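Local coordinates for SusD superfamily protein (Bacteroides thetaiotaomicron, PDB 3MCX) that probably binds glycans at the outer membrane for uptake, as other SusD-family proteins do, and carries several zinc ions in the crystal, at residues Y74-L77 / A78-L82; F140-P143 / Y144-K148; Q237-Y241 / E242-N246; A326-H330 / E331-L335; E440-A444 / S445-K449. All blocks are in the same frame, centred on the assembly; numbering follows the deposited sequence. Where two conformers were deposited one is given.

All five contacts are short turns or helix ends, and none is wholly core. Contacts 1, 3, 4 and 5 are partly buried, whereas contact 2 lies at the surface, in the loop after helix 115-140. Contacts 1 and 5 are the pair that touch: Asn75 ND2 lies 3.0 Å from Ser445 OG, and the CB atoms of Tyr74 and Ala447 pack together. Contact 5 ends helix 441-444. Backbone bonds close contacts 1, 2 and 5, contact 1 also supplying the N-cap of helix 81-106, while contact 3 is a reciprocal side-chain cap and contact 4 adds a zinc ligand. Contact 3 lies across the chain's centre from contacts 1 and 2.

Contact 1: Y74-L77 / A78-L82; sequences YNVL and ASDNL
Val76 and Asp80 meet across a type I beta turn, Leu77 to Asp80, that delivers the chain into helix 81-106 with Asp80 as its N-cap. The packed side of the contact is here. CG2 of Val76 lies 3.6 Å from Asp80 OD2 and also touches Asp80 CB, the two side chains crossing at about a right angle. Val76 puts this methyl anti to its backbone N, while its other methyl, CG1, sits between N and the carbonyl carbon (chi1 64°). Pro70 of helix 69-72 and Ile84 of helix 81-106 add to the apolar cover of Val76. The turn itself is closed by Asp80 N donating to Leu77 O over 3.1 Å, the donor standing well above the carbonyl plane. Both carboxylate oxygens of Asp80 are used: OD1 takes the N-H of Asn83 as the helix cap, and OD2 takes that of Gly65, which together should hold the group from turning. The other side is looser and wetter. Leu77 and Ser79 are exposed, and their side chains approach with Leu77 CB 3.7 Å from Ser79 OG, a contact without a hydrogen bond. Leu77 CD1 grazes the same hydroxyl at 4.1 Å. Between the two sides a water links backbone to cap, accepting from Leu77 N at 2.9 Å and donating to Asp80 OD2 at 2.7 Å.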
# COMPACT_ATOMS: atom_id res chain seq x y z
N TYR A 74 14.89 -10.58 -1.09
CA TYR A 74 14.12 -11.84 -1.12
C TYR A 74 14.78 -12.94 -0.33
O TYR A 74 14.78 -14.12 -0.69
CB TYR A 74 13.83 -12.26 -2.58
CG TYR A 74 12.73 -11.44 -3.24
CD1 TYR A 74 12.96 -10.16 -3.72
CD2 TYR A 74 11.48 -11.99 -3.44
CE1 TYR A 74 11.95 -9.43 -4.31
CE2 TYR A 74 10.49 -11.29 -4.04
CZ TYR A 74 10.72 -10.00 -4.49
OH TYR A 74 9.70 -9.27 -5.09
N ASN A 75 15.35 -12.58 0.82
CA ASN A 75 16.01 -13.56 1.67
C ASN A 75 15.52 -13.55 3.14
O ASN A 75 16.06 -14.28 3.97
CB ASN A 75 17.53 -13.43 1.59
CG ASN A 75 18.04 -12.09 2.05
OD1 ASN A 75 17.34 -11.39 2.76
ND2 ASN A 75 19.23 -11.72 1.61
N VAL A 76 14.49 -12.78 3.41
CA VAL A 76 13.94 -12.66 4.76
C VAL A 76 13.51 -14.03 5.31
O VAL A 76 12.92 -14.85 4.60
CB VAL A 76 12.79 -11.63 4.79
CG1 VAL A 76 11.58 -12.08 3.92
CG2 VAL A 76 12.36 -11.34 6.22
N LEU A 77 13.84 -14.29 6.57
CA LEU A 77 13.59 -15.55 7.26
C LEU A 77 12.37 -15.47 8.18
O LEU A 77 11.96 -14.41 8.64
CB LEU A 77 14.79 -15.92 8.10
CG LEU A 77 16.12 -16.04 7.38
CD1 LEU A 77 17.24 -16.37 8.39
CD2 LEU A 77 16.08 -17.06 6.25
N ALA A 78 11.81 -16.64 8.50
CA ALA A 78 10.69 -16.74 9.42
C ALA A 78 10.97 -16.22 10.82
O ALA A 78 10.03 -15.87 11.52
CB ALA A 78 10.26 -18.20 9.54
N SER A 79 12.26 -16.15 11.17
CA SER A 79 12.69 -15.67 12.47
C SER A 79 12.81 -14.13 12.55
O SER A 79 13.15 -13.62 13.63
CB SER A 79 14.04 -16.27 12.79
OG SER A 79 14.97 -15.91 11.78
N ASP A 80 12.59 -13.41 11.46
CA ASP A 80 12.90 -11.97 11.43
C ASP A 80 11.86 -11.18 12.24
O ASP A 80 10.68 -11.12 11.87
CB ASP A 80 12.97 -11.52 9.98
CG ASP A 80 13.58 -10.15 9.80
OD1 ASP A 80 13.17 -9.23 10.57
OD2 ASP A 80 14.41 -9.97 8.86
N ASN A 81 12.27 -10.60 13.36
CA ASN A 81 11.31 -9.92 14.20
C ASN A 81 10.77 -8.65 13.55
O ASN A 81 9.57 -8.43 13.50
CB ASN A 81 11.92 -9.60 15.55
CG ASN A 81 10.89 -9.05 16.51
OD1 ASN A 81 9.98 -9.78 16.94
ND2 ASN A 81 11.02 -7.77 16.86
N LEU A 82 11.67 -7.80 13.08
CA LEU A 82 11.27 -6.56 12.46
C LEU A 82 10.38 -6.75 11.25
O LEU A 82 9.42 -6.00 11.04
CB LEU A 82 12.50 -5.73 12.09
CG LEU A 82 12.24 -4.31 11.62
CD1 LEU A 82 11.93 -3.39 12.79
CD2 LEU A 82 13.44 -3.75 10.80
O HOH W 1 15.51 -12.31 7.95

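Contact 2: F140-P143 / Y144-K148; sequences FGMP and YTNDK
Pro143 and Asn146 meet round a tight turn, the side chain of one packed against that of the other. Tyr144, the first residue past the proline, has CG anti to the backbone N (chi1 -179°), a setting that sends its ring to an edge-to-face meeting with Tyr176 of helix 172-186; the carbonyl carbon of Lys148 sits 3.8 Å above the centre of one ring face. The Thr145 side chain touches Arg426 of helix 420-426. At Asn146 the chain turns back on itself: its N donates to Pro143 O over 3.0 Å, and the next amide, Asp147 N, bonds to Tyr144 O, giving two overlapping beta turns over residues 143-147, helical in backbone shape at 144-146, in the loop between helices 115-140 and 172-186. The amide of Asn146 slants across the proline ring, ND2 3.8 Å from Pro143 CD, with OD1 near CB and CG. ND2 is also 3.8 Å from CE of selenomethionine Met142, whose bent chain reaches across obliquely, and it bonds to Ala452 O, which should fix the amide's rotation. Asp147 brings OD1 to a water at 2.7 Å; the same water lies 3.1 Å from Met142 O, though it has more acceptors near it than protons to give.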
# COMPACT_ATOMS: atom_id res chain seq x y z
N PHE A 140 1.71 -12.74 2.81
CA PHE A 140 2.04 -14.08 3.26
C PHE A 140 1.47 -15.19 2.38
O PHE A 140 1.64 -16.38 2.68
CB PHE A 140 1.59 -14.23 4.73
CG PHE A 140 2.38 -13.36 5.67
CD1 PHE A 140 3.63 -13.78 6.10
CD2 PHE A 140 1.91 -12.12 6.08
CE1 PHE A 140 4.41 -12.99 6.96
CE2 PHE A 140 2.68 -11.30 6.94
CZ PHE A 140 3.94 -11.75 7.35
N GLY A 141 0.80 -14.80 1.27
CA GLY A 141 0.17 -15.73 0.33
C GLY A 141 0.60 -15.41 -1.08
O GLY A 141 0.85 -14.26 -1.43
N MSE A 142 0.68 -16.45 -1.91
CA MSE A 142 0.97 -16.24 -3.33
C MSE A 142 -0.18 -15.46 -3.98
O MSE A 142 -1.31 -15.53 -3.52
CB MSE A 142 1.15 -17.58 -4.04
CG MSE A 142 2.37 -18.37 -3.58
SE MSE A 142 4.08 -17.56 -3.89
CE MSE A 142 4.16 -17.61 -5.85
N PRO A 143 0.11 -14.73 -5.06
CA PRO A 143 -0.90 -13.89 -5.67
C PRO A 143 -2.14 -14.68 -6.10
O PRO A 143 -2.04 -15.73 -6.71
CB PRO A 143 -0.19 -13.27 -6.89
CG PRO A 143 1.22 -13.47 -6.65
CD PRO A 143 1.42 -14.58 -5.71
N TYR A 144 -3.29 -14.08 -5.76
CA TYR A 144 -4.57 -14.71 -6.11
C TYR A 144 -4.61 -15.14 -7.58
O TYR A 144 -5.08 -16.23 -7.91
CB TYR A 144 -5.72 -13.74 -5.81
CG TYR A 144 -7.11 -14.25 -6.09
CD1 TYR A 144 -7.58 -14.32 -7.39
CD2 TYR A 144 -7.97 -14.63 -5.07
CE1 TYR A 144 -8.85 -14.79 -7.68
CE2 TYR A 144 -9.25 -15.09 -5.35
CZ TYR A 144 -9.67 -15.18 -6.65
OH TYR A 144 -10.94 -15.63 -6.97
N THR A 145 -4.16 -14.26 -8.46
CA THR A 145 -4.32 -14.50 -9.89
C THR A 145 -3.42 -15.58 -10.45
O THR A 145 -3.58 -15.99 -11.60
CB THR A 145 -4.12 -13.19 -10.69
OG1 THR A 145 -2.93 -12.54 -10.27
CG2 THR A 145 -5.30 -12.24 -10.47
N ASN A 146 -2.47 -16.08 -9.67
CA ASN A 146 -1.70 -17.23 -10.13
C ASN A 146 -2.56 -18.50 -10.28
O ASN A 146 -2.23 -19.36 -11.08
CB ASN A 146 -0.53 -17.55 -9.18
CG ASN A 146 0.64 -16.60 -9.31
OD1 ASN A 146 0.58 -15.59 -10.02
ND2 ASN A 146 1.74 -16.95 -8.64
N ASP A 147 -3.62 -18.61 -9.47
CA ASP A 147 -4.28 -19.90 -9.28
C ASP A 147 -5.70 -19.75 -8.70
O ASP A 147 -6.17 -20.63 -7.97
CB ASP A 147 -3.41 -20.75 -8.32
CG ASP A 147 -3.26 -20.12 -6.94
OD1 ASP A 147 -3.62 -18.93 -6.74
OD2 ASP A 147 -2.77 -20.86 -6.04
N LYS A 148 -6.36 -18.63 -9.00
CA LYS A 148 -7.68 -18.33 -8.43
C LYS A 148 -7.69 -18.50 -6.90
O LYS A 148 -8.64 -18.98 -6.31
CB LYS A 148 -8.78 -19.16 -9.08
CG LYS A 148 -8.93 -18.90 -10.62
CD LYS A 148 -9.51 -17.49 -10.85
CE LYS A 148 -9.76 -17.17 -12.36
NZ LYS A 148 -10.08 -15.71 -12.54
O HOH W 2 -3.02 -17.98 -4.34

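Contact 3: Q237-Y241 / E242-N246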
# COMPACT_ATOMS: atom_id res chain seq x y z
N GLN A 237 -10.59 15.69 -6.29
CA GLN A 237 -10.13 16.24 -7.58
C GLN A 237 -8.72 15.76 -7.86
O GLN A 237 -7.87 15.80 -6.96
CB GLN A 237 -10.04 17.79 -7.52
CG GLN A 237 -11.31 18.57 -7.66
CD GLN A 237 -11.06 20.06 -7.76
OE1 GLN A 237 -9.90 20.51 -7.90
NE2 GLN A 237 -12.12 20.85 -7.68
N LEU A 238 -8.43 15.36 -9.10
CA LEU A 238 -7.07 15.04 -9.51
C LEU A 238 -6.19 16.31 -9.42
O LEU A 238 -6.65 17.43 -9.70
CB LEU A 238 -7.05 14.49 -10.95
CG LEU A 238 -7.64 13.10 -11.13
CD1 LEU A 238 -7.67 12.79 -12.62
CD2 LEU A 238 -6.85 12.02 -10.37
N TYR A 239 -4.94 16.13 -9.01
CA TYR A 239 -3.98 17.24 -8.98
C TYR A 239 -3.67 17.72 -10.37
O TYR A 239 -3.46 16.92 -11.29
CB TYR A 239 -2.67 16.86 -8.27
CG TYR A 239 -2.92 16.37 -6.85
CD1 TYR A 239 -3.76 17.07 -5.98
CD2 TYR A 239 -2.32 15.23 -6.39
CE1 TYR A 239 -4.00 16.62 -4.71
CE2 TYR A 239 -2.57 14.73 -5.11
CZ TYR A 239 -3.41 15.47 -4.27
OH TYR A 239 -3.74 15.03 -3.01
N SER A 240 -3.62 19.03 -10.54
CA SER A 240 -3.16 19.65 -11.79
C SER A 240 -1.64 19.54 -11.87
O SER A 240 -0.95 19.31 -10.87
CB SER A 240 -3.53 21.13 -11.85
OG SER A 240 -2.78 21.85 -10.88
N TYR A 241 -1.12 19.76 -13.07
CA TYR A 241 0.32 19.80 -13.29
C TYR A 241 0.96 20.90 -12.42
O TYR A 241 2.05 20.71 -11.84
CB TYR A 241 0.55 20.08 -14.77
CG TYR A 241 1.98 20.04 -15.24
CD1 TYR A 241 2.82 21.12 -15.06
CD2 TYR A 241 2.48 18.93 -15.88
CE1 TYR A 241 4.14 21.08 -15.51
CE2 TYR A 241 3.78 18.88 -16.33
CZ TYR A 241 4.60 19.93 -16.14
OH TYR A 241 5.90 19.85 -16.58
N GLU A 242 0.26 22.02 -12.33
CA GLU A 242 0.74 23.20 -11.60
C GLU A 242 0.82 22.94 -10.10
O GLU A 242 1.76 23.36 -9.45
CB GLU A 242 -0.16 24.39 -11.91
CG GLU A 242 -0.02 24.87 -13.34
CD GLU A 242 -0.86 24.11 -14.42
OE1 GLU A 242 -1.65 23.13 -14.16
OE2 GLU A 242 -0.71 24.57 -15.59
N GLU A 243 -0.17 22.23 -9.56
CA GLU A 243 -0.33 21.89 -8.12
C GLU A 243 0.63 20.80 -7.66
O GLU A 243 1.00 20.70 -6.48
CB GLU A 243 -1.77 21.35 -7.85
CG GLU A 243 -2.88 22.41 -7.86
CD GLU A 243 -4.32 21.86 -7.98
OE1 GLU A 243 -4.55 20.69 -8.37
OE2 GLU A 243 -5.27 22.64 -7.71
N TYR A 244 0.94 19.88 -8.58
CA TYR A 244 1.52 18.61 -8.22
C TYR A 244 2.77 18.69 -7.34
O TYR A 244 2.88 17.93 -6.40
CB TYR A 244 1.84 17.77 -9.45
CG TYR A 244 2.00 16.27 -9.18
CD1 TYR A 244 0.90 15.43 -9.17
CD2 TYR A 244 3.25 15.71 -8.98
CE1 TYR A 244 1.04 14.08 -8.98
CE2 TYR A 244 3.40 14.36 -8.77
CZ TYR A 244 2.30 13.53 -8.78
OH TYR A 244 2.50 12.17 -8.60
N PRO A 245 3.69 19.61 -7.63
CA PRO A 245 4.90 19.62 -6.77
C PRO A 245 4.64 20.01 -5.30
O PRO A 245 5.40 19.59 -4.41
CB PRO A 245 5.81 20.67 -7.43
CG PRO A 245 5.29 20.78 -8.85
CD PRO A 245 3.80 20.54 -8.77
N ASN A 246 3.55 20.74 -5.06
CA ASN A 246 3.28 21.39 -3.78
C ASN A 246 2.40 20.60 -2.82
O ASN A 246 2.32 20.93 -1.64
CB ASN A 246 2.59 22.74 -4.03
CG ASN A 246 3.35 23.62 -5.01
OD1 ASN A 246 2.73 24.27 -5.87
ND2 ASN A 246 4.67 23.66 -4.89
O HOH W 3 -7.05 19.83 -8.29
O HOH W 4 -3.03 20.11 -15.27
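Ser240 and Glu243 exchange side-chain and backbone bonds in a capping box at the start of the helically shaped residues 241-246. Glu243 N donates to Ser240 OG at 2.9 Å, and in return Ser240 N donates to Glu243 OE1, also at 2.9 Å and almost straight (176°). The serine oxygen can receive that N-H because it sits between its own backbone N and carbonyl carbon (chi1 68°). Glu243 is extended beyond CG and folds its carboxylate back along the turn, where OE1 is met on its anti side, 32° out of plane. A water lies 2.6 Å from OE1 and also near Leu238 O, with more acceptors about it than protons, so OE1 probably has a second donor. Replacing Ser240 by an alanine removes OG, and Glu243 N would probably lose its cap, leaving one half of the reciprocal pair. Ser240 O receives Tyr244 N through a weak, bent bond, and Tyr241 N is satisfied by a second water, which binds Glu242 OE1 weakly. The hydroxyls of Tyr241 and Tyr244 find partners elsewhere in the chain, Lys306 O and Glu413 OE2. Behind the box, Tyr239 O receives Arg388 and its N donates to Glu255, tying the turn to its surroundings. Apolar packing is slight, carried by Tyr239 CB, which lies 3.9 Å from Tyr244 CD1.

Contact 4: A326-H330 / E331-L335; sequences AAAMH and EKVYL. With ZN (zinc ion), chain D.
A type I beta turn, Ala328 to Glu331, carries His330 of a three-residue zinc site and leads toward strand 334-335. Glu331 N donates to Ala328 O over 2.9 Å to close the turn, the donor standing 58° out of the carbonyl plane. CB of His330 heads away from 331-335, with CG beside its backbone N (chi1 -60°), and ND1 binds the zinc ion at 2.0 Å; Glu315 and Glu319 supply the other two protein ligands. The Glu331 side chain bends at chi2 and lies back over the turn, CG 3.5 Å from Ala327 O and CB against Ala328 O. Ala328 CB meets Val333 CG1 at 4.2 Å, a light apolar touch. Two waters bridge the turn: one accepts from His330 N at 2.9 Å and reaches Ala327 O and Glu331 OE2 only weakly, OE2 also bonding to a glycerol, probably from the crystallisation liquor; the other donates to Met329 O and Glu331 O, each at 2.8 Å. Beyond Lys332, the centre of an inverse gamma turn, Val333 and Tyr334 form a classic beta bulge opposite Lys314. With two carboxylates and an imidazole nitrogen bound, the zinc ion is probably well balanced in charge, and the turn probably helps to place the imidazole.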
# COMPACT_ATOMS: atom_id res chain seq x y z
N ALA A 326 28.50 4.03 -5.56
CA ALA A 326 29.31 4.99 -6.34
C ALA A 326 28.56 5.49 -7.59
O ALA A 326 28.54 6.67 -7.86
CB ALA A 326 30.68 4.39 -6.75
N ALA A 327 27.90 4.58 -8.31
CA ALA A 327 27.20 5.00 -9.54
C ALA A 327 26.00 5.93 -9.30
O ALA A 327 25.57 6.65 -10.21
CB ALA A 327 26.76 3.75 -10.37
N ALA A 328 25.49 5.96 -8.07
CA ALA A 328 24.35 6.81 -7.71
C ALA A 328 24.76 8.15 -7.08
O ALA A 328 23.88 8.95 -6.81
CB ALA A 328 23.43 6.07 -6.71
N MSE A 329 26.06 8.34 -6.84
CA MSE A 329 26.56 9.47 -6.00
C MSE A 329 25.85 10.79 -6.26
O MSE A 329 25.35 11.47 -5.28
CB MSE A 329 28.05 9.63 -6.16
CG MSE A 329 28.64 10.74 -5.28
SE MSE A 329 30.54 10.91 -5.35
CE MSE A 329 30.97 9.65 -3.99
N HIS A 330 25.78 11.20 -7.54
CA HIS A 330 25.19 12.50 -7.92
C HIS A 330 23.82 12.31 -8.67
O HIS A 330 23.30 13.28 -9.26
CB HIS A 330 26.18 13.40 -8.66
CG HIS A 330 27.38 13.72 -7.83
ND1 HIS A 330 27.43 14.77 -6.91
CD2 HIS A 330 28.59 13.11 -7.78
CE1 HIS A 330 28.62 14.75 -6.32
NE2 HIS A 330 29.34 13.78 -6.85
N GLU A 331 23.25 11.12 -8.62
CA GLU A 331 21.98 10.92 -9.25
C GLU A 331 20.80 11.33 -8.38
O GLU A 331 20.91 11.41 -7.16
CB GLU A 331 21.88 9.44 -9.68
CG GLU A 331 22.96 9.00 -10.64
CD GLU A 331 22.90 9.75 -11.93
OE1 GLU A 331 21.77 9.85 -12.49
OE2 GLU A 331 23.96 10.27 -12.30
N LYS A 332 19.66 11.62 -8.99
CA LYS A 332 18.49 12.08 -8.27
C LYS A 332 17.71 10.91 -7.67
O LYS A 332 16.56 10.64 -8.05
CB LYS A 332 17.65 12.96 -9.18
CG LYS A 332 18.35 14.21 -9.59
CD LYS A 332 17.45 15.12 -10.44
CE LYS A 332 18.20 16.38 -10.89
NZ LYS A 332 17.19 17.34 -11.46
N VAL A 333 18.34 10.23 -6.71
CA VAL A 333 17.80 8.98 -6.20
C VAL A 333 17.00 9.11 -4.91
O VAL A 333 16.53 8.12 -4.40
CB VAL A 333 18.94 7.95 -5.99
CG1 VAL A 333 19.64 7.67 -7.35
CG2 VAL A 333 19.96 8.39 -4.88
N TYR A 334 16.76 10.34 -4.42
CA TYR A 334 15.95 10.50 -3.22
C TYR A 334 14.53 10.88 -3.61
O TYR A 334 14.35 11.80 -4.42
CB TYR A 334 16.57 11.56 -2.28
CG TYR A 334 17.89 11.08 -1.71
CD1 TYR A 334 19.02 11.18 -2.44
CD2 TYR A 334 17.98 10.50 -0.44
CE1 TYR A 334 20.23 10.71 -1.97
CE2 TYR A 334 19.20 10.02 0.05
CZ TYR A 334 20.32 10.17 -0.70
OH TYR A 334 21.57 9.75 -0.25
N LEU A 335 13.55 10.13 -3.13
CA LEU A 335 12.14 10.39 -3.41
C LEU A 335 11.62 11.40 -2.41
O LEU A 335 11.75 11.16 -1.20
CB LEU A 335 11.36 9.07 -3.29
CG LEU A 335 9.87 9.17 -3.61
CD1 LEU A 335 9.67 9.59 -5.05
CD2 LEU A 335 9.12 7.87 -3.25
ZN ZN D . 26.29 16.35 -6.72
O HOH W 5 26.60 9.97 -10.05
O HOH W 6 22.58 11.69 -4.96

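Contact 5: E440-A444 / S445-K449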
# COMPACT_ATOMS: atom_id res chain seq x y z
N GLU A 440 24.81 -5.40 -4.83
CA GLU A 440 25.45 -6.65 -5.22
C GLU A 440 24.84 -7.85 -4.50
O GLU A 440 24.94 -8.98 -4.96
CB GLU A 440 26.96 -6.61 -5.01
CG GLU A 440 27.71 -5.63 -5.94
CD GLU A 440 27.46 -5.89 -7.41
OE1 GLU A 440 27.55 -7.06 -7.82
OE2 GLU A 440 27.20 -4.89 -8.16
N THR A 441 24.22 -7.63 -3.36
CA THR A 441 23.56 -8.72 -2.66
C THR A 441 22.46 -9.41 -3.48
O THR A 441 22.14 -10.57 -3.20
CB THR A 441 22.91 -8.23 -1.34
OG1 THR A 441 22.14 -7.05 -1.61
CG2 THR A 441 23.99 -7.95 -0.28
N LEU A 442 21.89 -8.74 -4.48
CA LEU A 442 20.87 -9.42 -5.33
C LEU A 442 21.48 -10.59 -6.11
O LEU A 442 20.77 -11.54 -6.45
CB LEU A 442 20.25 -8.46 -6.34
CG LEU A 442 19.54 -7.23 -5.79
CD1 LEU A 442 18.75 -6.50 -6.88
CD2 LEU A 442 18.57 -7.62 -4.61
N LYS A 443 22.77 -10.55 -6.43
CA LYS A 443 23.43 -11.68 -7.08
C LYS A 443 23.51 -12.89 -6.15
O LYS A 443 23.02 -13.94 -6.50
CB LYS A 443 24.82 -11.28 -7.60
CG LYS A 443 24.69 -10.27 -8.71
CD LYS A 443 26.00 -9.75 -9.30
CE LYS A 443 25.71 -8.66 -10.36
NZ LYS A 443 25.25 -7.31 -9.83
N ALA A 444 24.05 -12.70 -4.94
CA ALA A 444 24.18 -13.80 -3.98
C ALA A 444 22.82 -14.34 -3.55
O ALA A 444 22.64 -15.54 -3.31
CB ALA A 444 24.97 -13.33 -2.73
N SER A 445 21.82 -13.47 -3.48
CA SER A 445 20.48 -13.89 -3.04
C SER A 445 19.56 -14.31 -4.20
O SER A 445 18.39 -14.59 -4.00
CB SER A 445 19.80 -12.77 -2.23
OG SER A 445 20.52 -12.49 -1.04
N ASN A 446 20.09 -14.31 -5.42
CA ASN A 446 19.29 -14.71 -6.60
C ASN A 446 18.01 -13.89 -6.71
O ASN A 446 16.91 -14.40 -6.89
CB ASN A 446 19.00 -16.22 -6.61
CG ASN A 446 18.23 -16.66 -7.86
OD1 ASN A 446 18.42 -16.10 -8.96
ND2 ASN A 446 17.33 -17.64 -7.69
N ALA A 447 18.15 -12.58 -6.61
CA ALA A 447 17.01 -11.70 -6.64
C ALA A 447 17.19 -10.57 -7.65
O ALA A 447 16.58 -9.51 -7.53
CB ALA A 447 16.70 -11.13 -5.20
N GLN A 448 17.95 -10.83 -8.70
CA GLN A 448 17.99 -9.90 -9.83
C GLN A 448 16.70 -10.02 -10.69
O GLN A 448 16.27 -9.07 -11.32
CB GLN A 448 19.22 -10.13 -10.69
CG GLN A 448 20.51 -9.78 -9.97
CD GLN A 448 21.69 -9.90 -10.90
OE1 GLN A 448 22.16 -11.01 -11.18
NE2 GLN A 448 22.17 -8.78 -11.40
N LYS A 449 16.14 -11.23 -10.72
CA LYS A 449 14.89 -11.51 -11.45
C LYS A 449 14.00 -12.30 -10.52
O LYS A 449 14.44 -13.32 -9.97
CB LYS A 449 15.12 -12.29 -12.75
CG LYS A 449 13.76 -12.56 -13.51
CD LYS A 449 13.86 -13.44 -14.72
CE LYS A 449 14.04 -14.92 -14.33
NZ LYS A 449 13.63 -15.92 -15.34
O HOH W 7 23.03 -11.77 -0.21
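The last turn of helix 441-444 closes with three backbone bonds, Ser445 N to Thr441 O (2.9 Å), Asn446 N to Lys443 O (3.1 Å) and Ala447 N to Leu442 O (2.8 Å), the last nearly straight and in the carbonyl plane. Leu442 and Lys443 then meet the residues that leave the helix. CB of Leu442 packs on Gln448 CG at 3.9 Å, and its CD2 lies 4.0 Å from Ala447 CB, with CD1 resting against Ala447 O. Gln448 keeps its chain extended, its CG beside the backbone N (chi1 -67°), and crosses Lys443: OE1 lies 3.6 Å from Lys443 CG, while NE2 comes alongside CE. Lys443 is straight until a bend at chi4 turns NZ to Glu440 OE1, a salt bridge of 3.1 Å in which NZ lies above the carboxylate plane. A glycine in place of Gln448 would probably open a gap beside Leu442 CB and take away the packing on Lys443 CG and CE. Ser445 OG, beside its own backbone N, bonds to Asn75 and shares a water with Thr441 O, the water's bond to that carbonyl being weak. Thr441 OG1 turns instead to Glu73. Further out, Arg433 bonds to Ala447 O and Arg456 to Asn446 O, holding the exit from the helix to neighbouring loops. With positive phi at Asn446 and its paired bonds back into the last turn, this helix end is a Schellman motif.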